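Long-range contact in fructosyl amine: oxygen oxidoreductase (Aspergillus fumigatus, PDB 3DJE), which probably oxidises fructosyl amino acids with FAD and oxygen, removing the sugar from glycated amines: residues 340-351 with 392-403. Sequence-based numbering, arbitrary orientation.
Sequences TANREFLIDRHP and LIKWNPDIAANR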
# COMPACT_ATOMS: atom_id res chain seq x y z
N THR A 340 4.53 -10.36 3.78
CA THR A 340 4.97 -11.75 3.71
C THR A 340 6.43 -11.82 4.18
O THR A 340 7.08 -10.78 4.36
CB THR A 340 4.83 -12.32 2.29
OG1 THR A 340 5.60 -11.49 1.40
CG2 THR A 340 3.34 -12.35 1.82
N ALA A 341 6.95 -13.04 4.37
CA ALA A 341 8.29 -13.21 4.94
C ALA A 341 9.42 -12.65 4.08
O ALA A 341 10.51 -12.37 4.59
CB ALA A 341 8.56 -14.70 5.26
N ASN A 342 9.15 -12.48 2.79
CA ASN A 342 10.13 -11.92 1.84
C ASN A 342 9.57 -10.75 1.03
O ASN A 342 10.15 -10.33 0.02
CB ASN A 342 10.63 -13.03 0.90
CG ASN A 342 9.54 -13.58 0.01
OD1 ASN A 342 8.36 -13.25 0.17
ND2 ASN A 342 9.93 -14.44 -0.92
N ARG A 343 8.41 -10.25 1.46
CA ARG A 343 7.71 -9.12 0.82
C ARG A 343 7.34 -9.36 -0.65
O ARG A 343 7.16 -8.43 -1.43
CB ARG A 343 8.44 -7.80 1.05
CG ARG A 343 8.39 -7.37 2.50
CD ARG A 343 9.07 -6.03 2.67
NE ARG A 343 8.31 -4.96 2.02
CZ ARG A 343 8.77 -3.73 1.85
NH1 ARG A 343 9.99 -3.40 2.28
NH2 ARG A 343 8.00 -2.83 1.25
N GLU A 344 7.18 -10.63 -1.00
CA GLU A 344 6.55 -11.00 -2.27
C GLU A 344 5.05 -11.24 -2.07
O GLU A 344 4.62 -11.62 -0.98
CB GLU A 344 7.20 -12.25 -2.87
CG GLU A 344 8.70 -12.16 -3.11
CD GLU A 344 9.15 -11.05 -4.10
OE1 GLU A 344 8.32 -10.42 -4.80
OE2 GLU A 344 10.38 -10.82 -4.16
N PHE A 345 4.27 -11.04 -3.12
CA PHE A 345 2.82 -11.07 -3.00
C PHE A 345 2.30 -12.49 -2.78
O PHE A 345 3.00 -13.48 -3.06
CB PHE A 345 2.15 -10.46 -4.23
CG PHE A 345 2.64 -9.08 -4.57
CD1 PHE A 345 3.00 -8.18 -3.56
CD2 PHE A 345 2.71 -8.67 -5.90
CE1 PHE A 345 3.45 -6.88 -3.85
CE2 PHE A 345 3.16 -7.38 -6.22
CZ PHE A 345 3.52 -6.48 -5.19
N LEU A 346 1.07 -12.59 -2.26
CA LEU A 346 0.42 -13.87 -2.03
C LEU A 346 -0.89 -13.88 -2.83
O LEU A 346 -1.93 -13.36 -2.38
CB LEU A 346 0.16 -14.10 -0.53
CG LEU A 346 -0.56 -15.39 -0.14
CD1 LEU A 346 -0.01 -16.64 -0.87
CD2 LEU A 346 -0.47 -15.53 1.37
N ILE A 347 -0.80 -14.42 -4.04
CA ILE A 347 -1.91 -14.44 -4.99
C ILE A 347 -1.97 -15.85 -5.55
O ILE A 347 -1.06 -16.27 -6.27
CB ILE A 347 -1.72 -13.39 -6.13
CG1 ILE A 347 -1.75 -11.96 -5.55
CG2 ILE A 347 -2.74 -13.59 -7.25
CD1 ILE A 347 -1.13 -10.89 -6.46
N ASP A 348 -2.99 -16.60 -5.15
CA ASP A 348 -3.08 -18.01 -5.50
C ASP A 348 -4.45 -18.52 -5.12
O ASP A 348 -5.18 -17.89 -4.35
CB ASP A 348 -2.02 -18.80 -4.71
CG ASP A 348 -1.67 -20.16 -5.34
OD1 ASP A 348 -2.21 -20.58 -6.39
OD2 ASP A 348 -0.79 -20.84 -4.76
N ARG A 349 -4.82 -19.66 -5.69
CA ARG A 349 -5.91 -20.45 -5.14
C ARG A 349 -5.42 -21.07 -3.84
O ARG A 349 -4.23 -21.40 -3.72
CB ARG A 349 -6.28 -21.56 -6.11
CG ARG A 349 -6.32 -21.09 -7.53
CD ARG A 349 -7.66 -21.16 -8.13
NE ARG A 349 -7.73 -22.25 -9.08
CZ ARG A 349 -8.07 -23.50 -8.77
NH1 ARG A 349 -8.37 -23.81 -7.51
NH2 ARG A 349 -8.11 -24.44 -9.71
N HIS A 350 -6.32 -21.23 -2.88
CA HIS A 350 -5.99 -21.95 -1.66
C HIS A 350 -5.74 -23.44 -2.02
O HIS A 350 -6.48 -24.01 -2.82
CB HIS A 350 -7.10 -21.80 -0.63
CG HIS A 350 -6.70 -22.26 0.73
ND1 HIS A 350 -6.73 -23.59 1.11
CD2 HIS A 350 -6.21 -21.57 1.79
CE1 HIS A 350 -6.31 -23.69 2.36
NE2 HIS A 350 -5.98 -22.48 2.79
N PRO A 351 -4.69 -24.06 -1.44
CA PRO A 351 -4.33 -25.45 -1.77
C PRO A 351 -5.37 -26.51 -1.40
O PRO A 351 -5.41 -27.58 -2.03
CB PRO A 351 -3.05 -25.68 -0.96
CG PRO A 351 -3.08 -24.68 0.13
CD PRO A 351 -3.75 -23.47 -0.47
N LEU A 392 6.74 -17.52 -7.50
CA LEU A 392 7.07 -16.48 -6.54
C LEU A 392 5.89 -16.08 -5.64
O LEU A 392 6.10 -15.79 -4.46
CB LEU A 392 7.62 -15.23 -7.23
CG LEU A 392 8.28 -14.20 -6.31
CD1 LEU A 392 9.51 -14.80 -5.61
CD2 LEU A 392 8.66 -12.93 -7.07
N ILE A 393 4.68 -16.07 -6.19
CA ILE A 393 3.52 -15.52 -5.47
C ILE A 393 2.58 -16.59 -4.90
O ILE A 393 1.54 -16.26 -4.29
CB ILE A 393 2.68 -14.58 -6.38
CG1 ILE A 393 2.06 -15.38 -7.54
CG2 ILE A 393 3.55 -13.40 -6.85
CD1 ILE A 393 1.18 -14.60 -8.51
N LYS A 394 2.93 -17.86 -5.08
CA LYS A 394 2.06 -18.95 -4.64
C LYS A 394 1.91 -19.05 -3.12
O LYS A 394 2.72 -18.50 -2.38
CB LYS A 394 2.56 -20.29 -5.18
CG LYS A 394 3.93 -20.69 -4.66
CD LYS A 394 4.21 -22.11 -5.07
CE LYS A 394 5.62 -22.51 -4.77
NZ LYS A 394 5.84 -23.87 -5.34
N TRP A 395 0.86 -19.76 -2.68
CA TRP A 395 0.71 -20.16 -1.27
C TRP A 395 2.01 -20.81 -0.81
O TRP A 395 2.49 -21.74 -1.45
CB TRP A 395 -0.46 -21.13 -1.14
CG TRP A 395 -0.80 -21.52 0.25
CD1 TRP A 395 -0.39 -22.64 0.93
CD2 TRP A 395 -1.66 -20.80 1.16
NE1 TRP A 395 -0.93 -22.66 2.20
CE2 TRP A 395 -1.71 -21.54 2.37
CE3 TRP A 395 -2.37 -19.59 1.07
CZ2 TRP A 395 -2.45 -21.12 3.48
CZ3 TRP A 395 -3.12 -19.17 2.18
CH2 TRP A 395 -3.15 -19.94 3.37
N ASN A 396 2.59 -20.30 0.28
CA ASN A 396 3.97 -20.64 0.64
C ASN A 396 4.20 -20.71 2.16
O ASN A 396 4.90 -19.87 2.71
CB ASN A 396 4.92 -19.60 0.02
CG ASN A 396 6.35 -20.12 -0.19
OD1 ASN A 396 7.15 -19.49 -0.87
ND2 ASN A 396 6.67 -21.28 0.39
N PRO A 397 3.62 -21.71 2.84
CA PRO A 397 3.85 -21.77 4.29
C PRO A 397 5.32 -22.01 4.66
O PRO A 397 5.77 -21.58 5.73
CB PRO A 397 2.98 -22.95 4.73
CG PRO A 397 2.77 -23.76 3.52
CD PRO A 397 2.76 -22.82 2.37
N ASP A 398 6.06 -22.69 3.79
CA ASP A 398 7.45 -23.05 4.10
C ASP A 398 8.39 -21.85 4.27
O ASP A 398 9.32 -21.92 5.07
CB ASP A 398 8.00 -24.03 3.06
CG ASP A 398 7.31 -25.39 3.12
OD1 ASP A 398 6.71 -25.73 4.16
OD2 ASP A 398 7.36 -26.13 2.11
N ILE A 399 8.13 -20.77 3.55
CA ILE A 399 8.90 -19.53 3.69
C ILE A 399 8.60 -18.81 5.00
O ILE A 399 9.41 -18.01 5.49
CB ILE A 399 8.69 -18.57 2.48
CG1 ILE A 399 9.88 -17.63 2.32
CG2 ILE A 399 7.37 -17.79 2.60
CD1 ILE A 399 10.26 -17.36 0.88
N ALA A 400 7.43 -19.10 5.56
CA ALA A 400 6.95 -18.47 6.78
C ALA A 400 7.17 -19.32 8.04
O ALA A 400 6.86 -18.89 9.15
CB ALA A 400 5.49 -18.10 6.63
N ALA A 401 7.71 -20.53 7.86
CA ALA A 401 8.05 -21.37 9.01
C ALA A 401 9.26 -20.77 9.72
O ALA A 401 10.15 -20.19 9.07
CB ALA A 401 8.32 -22.80 8.57
N ASN A 402 9.29 -20.91 11.04
CA ASN A 402 10.30 -20.30 11.91
C ASN A 402 10.33 -18.78 11.80
O ASN A 402 11.40 -18.17 11.82
CB ASN A 402 11.70 -20.86 11.61
CG ASN A 402 11.78 -22.36 11.75
OD1 ASN A 402 12.26 -23.05 10.84
ND2 ASN A 402 11.31 -22.88 12.88
N ARG A 403 9.16 -18.17 11.69
CA ARG A 403 9.09 -16.76 11.33
C ARG A 403 9.55 -15.78 12.40
O ARG A 403 9.09 -15.83 13.55
CB ARG A 403 7.71 -16.36 10.80
CG ARG A 403 7.70 -14.93 10.32
CD ARG A 403 6.66 -14.66 9.28
NE ARG A 403 6.84 -13.29 8.79
CZ ARG A 403 5.97 -12.67 8.00
NH1 ARG A 403 4.88 -13.30 7.59
NH2 ARG A 403 6.22 -11.42 7.60
O HOH W 1 8.09 -16.07 -2.61
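Trp395 and His350 both hold CG anti to the backbone N (chi1 -174° for Trp395), and this brings their rings together in a tilted edge-to-face pair. The site is the edge of the Rossmann-type FAD-binding sheet, where outer strand 346-347 meets the end of helix 387-393. The His350 edge points to the six-membered ring of Trp395, with planes at 56°. Pro351 sits over the five-membered ring in a CH-pi contact, its CD 3.6 Å from that ring's centroid. His350 ND1 is hydrogen-bonded to the backbone N of Tyr353 and of Gln352.

Asp348 OD2 takes the N-H of Trp395 on the anti lone pair, with OD2 and Trp395 N 2.9 Å apart and the bond nearly straight (164°). Next to it, the outer edge of the strand takes up the helix end: Ile347 N bonds to Ile393 O at 3.0 Å. Ile393 CD1 packs on Ile347 CB.

Glu344 is bent at chi2, and its CG and carboxylate lie across the methyls of Leu392. Its OE1 is held by Asn70 and by a salt bridge to Arg365 of the FSA pocket, and Arg343, the next residue back, touches the bound thio-fructopyranose FSA. At the far end the extended Arg403 lays one guanidinium face over Ala341 N, while its nitrogens bond Asn229 O and Asp339 O. One water joins the two segments: it accepts from Asn342 ND2 and donates to Leu392 O at 2.7 Å.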